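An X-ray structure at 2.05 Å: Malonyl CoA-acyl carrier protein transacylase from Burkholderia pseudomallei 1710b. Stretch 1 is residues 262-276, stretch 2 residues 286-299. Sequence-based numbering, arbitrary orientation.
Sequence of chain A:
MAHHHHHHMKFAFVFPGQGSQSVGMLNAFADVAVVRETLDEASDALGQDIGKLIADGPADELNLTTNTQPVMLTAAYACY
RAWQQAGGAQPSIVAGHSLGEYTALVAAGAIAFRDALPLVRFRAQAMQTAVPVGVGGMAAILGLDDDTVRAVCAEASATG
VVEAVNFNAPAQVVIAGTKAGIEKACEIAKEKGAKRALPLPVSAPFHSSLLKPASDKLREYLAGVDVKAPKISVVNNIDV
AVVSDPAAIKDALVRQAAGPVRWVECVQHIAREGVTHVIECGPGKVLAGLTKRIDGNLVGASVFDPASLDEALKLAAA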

ATOM      1  N   ARG A 262       1.130  -1.260  -9.800  1.00 10.91           N
ATOM      2  CA  ARG A 262       0.485  -0.646 -10.969  1.00 11.19           C
ATOM      3  C   ARG A 262      -0.786   0.050 -10.523  1.00 10.76           C
ATOM      4  O   ARG A 262      -1.911  -0.338 -10.867  1.00 11.20           O
ATOM      5  N   TRP A 263      -0.600   1.085  -9.740  1.00 10.47           N
ATOM      6  CA  TRP A 263      -1.725   1.632  -8.989  1.00 10.67           C
ATOM      7  C   TRP A 263      -2.718   2.376  -9.889  1.00 10.42           C
ATOM      8  O   TRP A 263      -3.940   2.207  -9.755  1.00 10.74           O
ATOM      9  N   VAL A 264      -2.202   3.182 -10.805  1.00 10.16           N
ATOM     10  CA  VAL A 264      -3.033   3.822 -11.815  1.00  9.59           C
ATOM     11  C   VAL A 264      -3.939   2.800 -12.468  1.00  9.79           C
ATOM     12  O   VAL A 264      -5.147   2.969 -12.526  1.00 10.26           O
ATOM     13  N   GLU A 265      -3.374   1.696 -12.921  1.00 10.41           N
ATOM     14  CA  GLU A 265      -4.143   0.669 -13.616  1.00  9.76           C
ATOM     15  C   GLU A 265      -5.198  -0.001 -12.750  1.00 10.53           C
ATOM     16  O   GLU A 265      -6.274  -0.372 -13.238  1.00  9.74           O
ATOM     17  N   CYS A 266      -4.906  -0.158 -11.455  1.00 11.40           N
ATOM     18  CA  CYS A 266      -5.884  -0.763 -10.536  1.00 12.00           C
ATOM     19  C   CYS A 266      -7.129   0.118 -10.427  1.00 11.82           C
ATOM     20  O   CYS A 266      -8.260  -0.369 -10.498  1.00 11.56           O
ATOM     21  N   VAL A 267      -6.886   1.418 -10.273  1.00 11.79           N
ATOM     22  CA  VAL A 267      -7.956   2.428 -10.230  1.00 12.08           C
ATOM     23  C   VAL A 267      -8.762   2.461 -11.541  1.00 12.38           C
ATOM     24  O   VAL A 267      -9.985   2.492 -11.512  1.00 10.35           O
ATOM     25  N   GLN A 268      -8.069   2.415 -12.684  1.00 12.60           N
ATOM     26  CA  GLN A 268      -8.744   2.371 -13.966  1.00 13.30           C
ATOM     27  C   GLN A 268      -9.558   1.107 -14.136  1.00 13.81           C
ATOM     28  O   GLN A 268     -10.632   1.147 -14.718  1.00 14.64           O
ATOM     29  N   HIS A 269      -9.053  -0.011 -13.602  1.00 14.04           N
ATOM     30  CA  HIS A 269      -9.764  -1.288 -13.648  1.00 13.77           C
ATOM     31  C   HIS A 269     -11.075  -1.130 -12.892  1.00 14.58           C
ATOM     32  O   HIS A 269     -12.137  -1.560 -13.375  1.00 14.65           O
ATOM     33  N   ILE A 270     -10.992  -0.494 -11.723  1.00 14.01           N
ATOM     34  CA  ILE A 270     -12.167  -0.278 -10.861  1.00 13.82           C
ATOM     35  C   ILE A 270     -13.219   0.560 -11.596  1.00 13.33           C
ATOM     36  O   ILE A 270     -14.385   0.196 -11.618  1.00 13.42           O
ATOM     37  N   ALA A 271     -12.779   1.659 -12.203  1.00 13.48           N
ATOM     38  CA  ALA A 271     -13.633   2.517 -13.009  1.00 14.70           C
ATOM     39  C   ALA A 271     -14.301   1.771 -14.162  1.00 16.20           C
ATOM     40  O   ALA A 271     -15.476   2.016 -14.438  1.00 15.62           O
ATOM     41  N   ARG A 272     -13.565   0.886 -14.850  1.00 17.73           N
ATOM     42  CA  ARG A 272     -14.147   0.126 -15.991  1.00 18.69           C
ATOM     43  C   ARG A 272     -15.183  -0.881 -15.520  1.00 19.58           C
ATOM     44  O   ARG A 272     -15.968  -1.360 -16.317  1.00 18.39           O
ATOM     45  N   GLU A 273     -15.211  -1.203 -14.232  1.00 20.54           N
ATOM     46  CA  GLU A 273     -16.283  -2.046 -13.716  1.00 22.30           C
ATOM     47  C   GLU A 273     -17.559  -1.246 -13.441  1.00 23.23           C
ATOM     48  O   GLU A 273     -18.531  -1.790 -12.922  1.00 24.19           O
ATOM     49  N   GLY A 274     -17.568   0.031 -13.764  1.00 23.58           N
ATOM     50  CA  GLY A 274     -18.774   0.849 -13.555  1.00 24.37           C
ATOM     51  C   GLY A 274     -18.880   1.405 -12.127  1.00 25.13           C
ATOM     52  O   GLY A 274     -19.936   1.889 -11.734  1.00 24.80           O
ATOM     53  N   VAL A 275     -17.792   1.312 -11.356  1.00 25.08           N
ATOM     54  CA  VAL A 275     -17.675   2.008 -10.094  1.00 25.24           C
ATOM     55  C   VAL A 275     -17.317   3.470 -10.333  1.00 25.41           C
ATOM     56  O   VAL A 275     -16.342   3.785 -11.008  1.00 27.47           O
ATOM     57  N   THR A 276     -18.111   4.372  -9.783  1.00 25.37           N
ATOM     58  CA  THR A 276     -17.867   5.800  -9.870  1.00 25.18           C
ATOM     59  C   THR A 276     -17.481   6.379  -8.508  1.00 24.17           C
ATOM     60  O   THR A 276     -16.912   7.458  -8.442  1.00 24.88           O
ATOM     61  N   VAL A 286      -3.553   9.885   1.267  1.00 16.09           N
ATOM     62  CA  VAL A 286      -2.676   9.718   0.099  1.00 15.69           C
ATOM     63  C   VAL A 286      -3.468   9.227  -1.132  1.00 14.81           C
ATOM     64  O   VAL A 286      -3.371   9.802  -2.200  1.00 13.31           O
ATOM     65  N   LEU A 287      -4.279   8.189  -0.951  1.00 14.81           N
ATOM     66  CA  LEU A 287      -4.941   7.534  -2.077  1.00 14.66           C
ATOM     67  C   LEU A 287      -6.063   8.401  -2.602  1.00 15.03           C
ATOM     68  O   LEU A 287      -6.291   8.451  -3.848  1.00 13.51           O
ATOM     69  N   ALA A 288      -6.724   9.106  -1.680  1.00 14.54           N
ATOM     70  CA  ALA A 288      -7.738  10.106  -2.069  1.00 15.79           C
ATOM     71  C   ALA A 288      -7.208  11.060  -3.153  1.00 15.26           C
ATOM     72  O   ALA A 288      -7.859  11.279  -4.185  1.00 15.14           O
ATOM     73  N   GLY A 289      -6.015  11.606  -2.918  1.00 15.20           N
ATOM     74  CA  GLY A 289      -5.371  12.516  -3.882  1.00 15.20           C
ATOM     75  C   GLY A 289      -5.043  11.837  -5.206  1.00 15.13           C
ATOM     76  O   GLY A 289      -5.209  12.427  -6.272  1.00 15.48           O
ATOM     77  N   LEU A 290      -4.580  10.586  -5.162  1.00 14.98           N
ATOM     78  CA  LEU A 290      -4.259   9.892  -6.409  1.00 14.80           C
ATOM     79  C   LEU A 290      -5.510   9.636  -7.255  1.00 15.42           C
ATOM     80  O   LEU A 290      -5.457   9.816  -8.471  1.00 14.20           O
ATOM     81  N   THR A 291      -6.634   9.251  -6.622  1.00 16.42           N
ATOM     82  CA  THR A 291      -7.874   8.980  -7.361  1.00 17.48           C
ATOM     83  C   THR A 291      -8.252  10.231  -8.173  1.00 19.25           C
ATOM     84  O   THR A 291      -8.546  10.135  -9.388  1.00 20.27           O
ATOM     85  N   LYS A 292      -8.193  11.403  -7.516  1.00 20.48           N
ATOM     86  CA  LYS A 292      -8.499  12.679  -8.171  1.00 21.57           C
ATOM     87  C   LYS A 292      -7.658  12.860  -9.446  1.00 21.32           C
ATOM     88  O   LYS A 292      -8.167  13.275 -10.475  1.00 19.71           O
ATOM     89  N   ARG A 293      -6.376  12.539  -9.349  1.00 21.26           N
ATOM     90  CA  ARG A 293      -5.442  12.706 -10.456  1.00 22.33           C
ATOM     91  C   ARG A 293      -5.625  11.671 -11.562  1.00 21.41           C
ATOM     92  O   ARG A 293      -5.392  11.954 -12.736  1.00 21.72           O
ATOM     93  N   ILE A 294      -5.957  10.443 -11.179  1.00 20.88           N
ATOM     94  CA  ILE A 294      -6.116   9.360 -12.136  1.00 19.91           C
ATOM     95  C   ILE A 294      -7.385   9.546 -13.014  1.00 21.06           C
ATOM     96  O   ILE A 294      -7.377   9.298 -14.231  1.00 20.31           O
ATOM     97  N   ASP A 295      -8.470   9.987 -12.400  1.00 21.91           N
ATOM     98  CA  ASP A 295      -9.742  10.072 -13.107  1.00 22.74           C
ATOM     99  C   ASP A 295     -10.637  10.985 -12.306  1.00 23.58           C
ATOM    100  O   ASP A 295     -11.169  10.587 -11.275  1.00 22.70           O
ATOM    101  N   GLY A 296     -10.812  12.199 -12.813  1.00 24.98           N
ATOM    102  CA  GLY A 296     -11.604  13.226 -12.145  1.00 26.57           C
ATOM    103  C   GLY A 296     -13.116  12.992 -12.163  1.00 27.53           C
ATOM    104  O   GLY A 296     -13.838  13.698 -11.456  1.00 29.49           O
ATOM    105  N   ASN A 297     -13.619  12.044 -12.955  1.00 27.41           N
ATOM    106  CA  ASN A 297     -15.050  11.729 -12.900  1.00 27.73           C
ATOM    107  C   ASN A 297     -15.358  10.843 -11.722  1.00 26.90           C
ATOM    108  O   ASN A 297     -16.523  10.643 -11.390  1.00 26.15           O
ATOM    109  N   LEU A 298     -14.334  10.232 -11.128  1.00 25.89           N
ATOM    110  CA  LEU A 298     -14.568   9.398  -9.959  1.00 25.75           C
ATOM    111  C   LEU A 298     -14.942  10.344  -8.818  1.00 24.83           C
ATOM    112  O   LEU A 298     -14.522  11.490  -8.825  1.00 24.37           O
ATOM    113  N   VAL A 299     -15.754   9.862  -7.885  1.00 23.89           N
ATOM    114  CA  VAL A 299     -16.157  10.655  -6.741  1.00 23.42           C
ATOM    115  C   VAL A 299     -15.551  10.068  -5.495  1.00 22.80           C
ATOM    116  O   VAL A 299     -15.835   8.936  -5.116  1.00 22.11           O
TER

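Two helices, 263-272 and 286-294, pack against each other at a crossing angle of -69°. Their axes approach to 10.3 Å, and the two stretches together bury 559 Å². The contact is mostly apolar. One direct hydrogen bond and two waters supply its polar links.

R262 sits at the N-cap position of the first helix and does not reach stretch 2. Its side chain (m at chi1) reaches E265 in its own stretch. NE of R262 bonds OE1 of E265 at 2.9 Å, and NH2 of R262 bonds OE2 of E265 at 2.9 Å, a salt bridge with two contacts. Stretch 2 covers no area of either residue, so this pair lies outside the interface.

W263 is buried and its CB points toward stretch 2. With chi1 t and chi2 at -109°, the indole lies among three aliphatic side chains. Its CZ2 is 3.9 Å from CD1 of L287. Its CD1 is 3.7 Å from CD1 of L290 and 4.0 Å from CD1 of I294. All three methyls meet the ring obliquely. Both leucines are m at chi1 and t at chi2. The indole nitrogen is satisfied by water 1: NE1 of W263 donates to it at 3.0 Å. That water in turn donates to O of L287 at 2.8 Å and is hydrogen-bonded to OG1 of T291 at 2.8 Å. It thus ties the indole to the second helix.

V264 (t) points sideways. Its CG2 lies 4.1 Å from CG1 of I294, and its CA is 4.0 Å from CD1 of I294.

V267 (t) is buried and points toward stretch 2. Its CG1 touches two residues: CG2 of I294 at 3.6 Å and CD1 of L298 at 3.7 Å. I294 is m at chi1 and t at chi2. It acts as a knob in the hole formed by W263, V264, V267 and Q268, and has the largest covered area of any residue here.

Q268 (m, then t) starts sideways, but its end comes nearer to stretch 2. Its CG is 4.1 Å from CG2 of I294. Its NE2 donates to water 2 at 3.3 Å, and that water donates to O of I294 at 3.0 Å.

A271 points toward stretch 2. Its CB is 4.1 Å from CD2 of L298 and 4.0 Å from OD2 of D295. D295 (t) uses its other oxygen locally: OD1 of D295 accepts from N of N297 at 3.0 Å.

G274 has positive phi in a Schellman motif and makes no contact. V275 (t) contributes its backbone: its O is 3.6 Å from CD2 of L298. L298 is m at chi1 and t at chi2, and its CB points sideways while its end comes nearer.

T276 (p) also works through its carbonyl. N of V299 donates to O of T276 at 2.7 Å, nearly straight at 166°. CA of L298 makes a CA-H...O contact with O of T276 at 3.4 Å.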

ATOM      1  CB  ARG A 262       0.237  -1.693 -12.040  1.00 10.77           C
ATOM      2  CG  ARG A 262       1.570  -2.227 -12.612  1.00 12.44           C
ATOM      3  CD  ARG A 262       1.446  -3.536 -13.381  1.00 11.50           C
ATOM      4  NE  ARG A 262       0.686  -3.397 -14.621  1.00 10.95           N
ATOM      5  CZ  ARG A 262       0.248  -4.436 -15.335  1.00 13.16           C
ATOM      6  NH1 ARG A 262       0.528  -5.682 -14.966  1.00 12.15           N
ATOM      7  NH2 ARG A 262      -0.434  -4.228 -16.437  1.00 10.85           N
ATOM      8  CB  TRP A 263      -1.260   2.523  -7.835  1.00 10.34           C
ATOM      9  CG  TRP A 263      -2.447   2.985  -7.047  1.00 10.66           C
ATOM     10  CD1 TRP A 263      -2.962   4.253  -7.006  1.00  9.32           C
ATOM     11  CD2 TRP A 263      -3.340   2.162  -6.274  1.00  8.84           C
ATOM     12  NE1 TRP A 263      -4.077   4.279  -6.217  1.00  8.58           N
ATOM     13  CE2 TRP A 263      -4.339   3.012  -5.752  1.00 10.93           C
ATOM     14  CE3 TRP A 263      -3.368   0.815  -5.944  1.00  9.08           C
ATOM     15  CZ2 TRP A 263      -5.379   2.534  -4.926  1.00  8.83           C
ATOM     16  CZ3 TRP A 263      -4.386   0.343  -5.143  1.00  8.08           C
ATOM     17  CH2 TRP A 263      -5.401   1.199  -4.657  1.00  5.89           C
ATOM     18  CB  VAL A 264      -2.161   4.585 -12.882  1.00  9.96           C
ATOM     19  CG1 VAL A 264      -3.011   5.079 -14.087  1.00  8.60           C
ATOM     20  CG2 VAL A 264      -1.431   5.733 -12.223  1.00  8.03           C
ATOM     21  CB  GLU A 265      -3.170  -0.366 -14.197  1.00  9.93           C
ATOM     22  CG  GLU A 265      -2.389   0.186 -15.383  1.00 10.54           C
ATOM     23  CD  GLU A 265      -1.312  -0.765 -15.843  1.00 13.46           C
ATOM     24  OE1 GLU A 265      -0.211  -0.752 -15.252  1.00 14.13           O
ATOM     25  OE2 GLU A 265      -1.589  -1.570 -16.758  1.00 14.20           O
ATOM     26  CB  CYS A 266      -5.288  -0.965  -9.163  1.00 11.36           C
ATOM     27  SG  CYS A 266      -4.114  -2.327  -9.054  1.00 13.97           S
ATOM     28  CB  VAL A 267      -7.398   3.836  -9.897  1.00 12.46           C
ATOM     29  CG1 VAL A 267      -8.482   4.885 -10.021  1.00 13.14           C
ATOM     30  CG2 VAL A 267      -6.770   3.875  -8.445  1.00 10.97           C
ATOM     31  CB  GLN A 268      -7.721   2.499 -15.092  1.00 13.22           C
ATOM     32  CG  GLN A 268      -7.035   3.859 -15.064  1.00 14.60           C
ATOM     33  CD  GLN A 268      -5.922   3.975 -16.055  1.00 16.68           C
ATOM     34  OE1 GLN A 268      -5.262   2.986 -16.408  1.00 14.23           O
ATOM     35  NE2 GLN A 268      -5.699   5.209 -16.526  1.00 14.17           N
ATOM     36  CB  HIS A 269      -8.927  -2.427 -13.061  1.00 14.00           C
ATOM     37  CG  HIS A 269      -9.658  -3.716 -12.984  1.00 14.95           C
ATOM     38  ND1 HIS A 269      -9.455  -4.736 -13.883  1.00 18.56           N
ATOM     39  CD2 HIS A 269     -10.634  -4.141 -12.140  1.00 17.81           C
ATOM     40  CE1 HIS A 269     -10.243  -5.751 -13.573  1.00 20.09           C
ATOM     41  NE2 HIS A 269     -10.985  -5.404 -12.532  1.00 18.98           N
ATOM     42  CB  ILE A 270     -11.747   0.372  -9.496  1.00 13.48           C
ATOM     43  CG1 ILE A 270     -11.015  -0.701  -8.642  1.00 12.76           C
ATOM     44  CG2 ILE A 270     -12.970   0.976  -8.808  1.00 12.34           C
ATOM     45  CD1 ILE A 270     -10.227  -0.155  -7.489  1.00 13.46           C
ATOM     46  CB  ALA A 271     -12.853   3.670 -13.560  1.00 14.03           C
ATOM     47  CB  ARG A 272     -13.074  -0.608 -16.841  1.00 18.80           C
ATOM     48  CG  ARG A 272     -12.237   0.326 -17.665  1.00 20.02           C
ATOM     49  CD  ARG A 272     -11.469  -0.399 -18.779  1.00 21.86           C
ATOM     50  NE  ARG A 272     -10.655  -1.402 -18.137  1.00 20.86           N
ATOM     51  CZ  ARG A 272      -9.450  -1.169 -17.631  1.00 19.13           C
ATOM     52  NH1 ARG A 272      -8.887   0.026 -17.751  1.00 20.50           N
ATOM     53  NH2 ARG A 272      -8.800  -2.150 -17.023  1.00 17.01           N
ATOM     54  CB  GLU A 273     -15.852  -2.771 -12.433  1.00 22.53           C
ATOM     55  CG  GLU A 273     -14.737  -3.802 -12.637  1.00 25.50           C
ATOM     56  CD  GLU A 273     -15.175  -4.957 -13.495  1.00 28.79           C
ATOM     57  OE1 GLU A 273     -16.325  -5.408 -13.291  1.00 31.69           O
ATOM     58  OE2 GLU A 273     -14.382  -5.419 -14.356  1.00 28.80           O
ATOM     59  CB  VAL A 275     -16.570   1.378  -9.194  1.00 25.92           C
ATOM     60  CG1 VAL A 275     -16.426   2.181  -7.856  1.00 24.49           C
ATOM     61  CG2 VAL A 275     -16.845  -0.077  -8.944  1.00 23.63           C
ATOM     62  CB  THR A 276     -19.136   6.514 -10.370  1.00 26.21           C
ATOM     63  OG1 THR A 276     -20.234   6.154  -9.515  1.00 28.98           O
ATOM     64  CG2 THR A 276     -19.469   6.040 -11.815  1.00 27.55           C
ATOM     65  CB  VAL A 286      -1.441   8.809   0.420  1.00 15.83           C
ATOM     66  CG1 VAL A 286      -0.578   8.561  -0.853  1.00 15.12           C
ATOM     67  CG2 VAL A 286      -0.603   9.476   1.576  1.00 16.53           C
ATOM     68  CB  LEU A 287      -5.428   6.115  -1.738  1.00 14.36           C
ATOM     69  CG  LEU A 287      -4.397   5.073  -1.323  1.00 14.64           C
ATOM     70  CD1 LEU A 287      -5.058   3.708  -1.201  1.00 12.95           C
ATOM     71  CD2 LEU A 287      -3.179   4.995  -2.276  1.00 16.50           C
ATOM     72  CB  ALA A 288      -8.209  10.911  -0.844  1.00 15.78           C
ATOM     73  CB  LEU A 290      -3.498   8.601  -6.154  1.00 14.48           C
ATOM     74  CG  LEU A 290      -2.218   8.658  -5.337  1.00 14.62           C
ATOM     75  CD1 LEU A 290      -1.621   7.244  -5.249  1.00 11.89           C
ATOM     76  CD2 LEU A 290      -1.191   9.715  -5.912  1.00 13.24           C
ATOM     77  CB  THR A 291      -9.039   8.600  -6.415  1.00 17.51           C
ATOM     78  OG1 THR A 291      -8.704   7.430  -5.665  1.00 17.73           O
ATOM     79  CG2 THR A 291     -10.348   8.366  -7.181  1.00 17.22           C
ATOM     80  CB  LYS A 292      -8.249  13.894  -7.247  1.00 22.15           C
ATOM     81  CG  LYS A 292      -9.099  13.990  -5.999  1.00 26.18           C
ATOM     82  CD  LYS A 292      -8.780  15.279  -5.187  1.00 31.13           C
ATOM     83  CE  LYS A 292      -9.649  15.442  -3.917  1.00 34.49           C
ATOM     84  NZ  LYS A 292      -9.082  14.780  -2.672  1.00 38.22           N
ATOM     85  CB  ARG A 293      -4.010  12.579  -9.941  1.00 22.88           C
ATOM     86  CG  ARG A 293      -3.645  13.470  -8.749  1.00 28.55           C
ATOM     87  CD  ARG A 293      -3.133  14.775  -9.167  1.00 34.79           C
ATOM     88  NE  ARG A 293      -2.340  14.531 -10.360  1.00 42.17           N
ATOM     89  CZ  ARG A 293      -1.092  14.053 -10.386  1.00 45.24           C
ATOM     90  NH1 ARG A 293      -0.410  13.811  -9.255  1.00 46.46           N
ATOM     91  NH2 ARG A 293      -0.523  13.834 -11.573  1.00 45.86           N
ATOM     92  CB  ILE A 294      -6.131   7.997 -11.408  1.00 19.06           C
ATOM     93  CG1 ILE A 294      -4.722   7.694 -10.854  1.00 18.77           C
ATOM     94  CG2 ILE A 294      -6.586   6.884 -12.342  1.00 17.25           C
ATOM     95  CD1 ILE A 294      -4.700   6.770  -9.634  1.00 12.97           C
ATOM     96  CB  ASP A 295     -10.357   8.670 -13.239  1.00 23.15           C
ATOM     97  CG  ASP A 295     -11.689   8.647 -14.016  1.00 25.18           C
ATOM     98  OD1 ASP A 295     -12.268   9.736 -14.315  1.00 26.31           O
ATOM     99  OD2 ASP A 295     -12.145   7.500 -14.325  1.00 23.27           O
ATOM    100  CB  ASN A 297     -15.544  10.989 -14.137  1.00 28.60           C
ATOM    101  CG  ASN A 297     -15.217  11.691 -15.440  1.00 32.09           C
ATOM    102  OD1 ASN A 297     -15.160  12.916 -15.520  1.00 37.43           O
ATOM    103  ND2 ASN A 297     -15.036  10.889 -16.502  1.00 36.09           N
ATOM    104  CB  LEU A 298     -13.335   8.543  -9.586  1.00 25.71           C
ATOM    105  CG  LEU A 298     -12.912   7.530 -10.646  1.00 25.20           C
ATOM    106  CD1 LEU A 298     -11.663   6.788 -10.200  1.00 25.42           C
ATOM    107  CD2 LEU A 298     -14.079   6.587 -10.936  1.00 25.24           C
ATOM    108  CB  VAL A 299     -17.688  10.713  -6.582  1.00 23.71           C
ATOM    109  CG1 VAL A 299     -18.059  11.439  -5.268  1.00 22.70           C
ATOM    110  CG2 VAL A 299     -18.341  11.401  -7.824  1.00 23.40           C
TER
HETATM  111  O   HOH W   1      -6.255   6.103  -5.353  1.00 12.14           O
HETATM  112  O   HOH W   2      -8.361   7.068 -16.030  1.00 22.56           O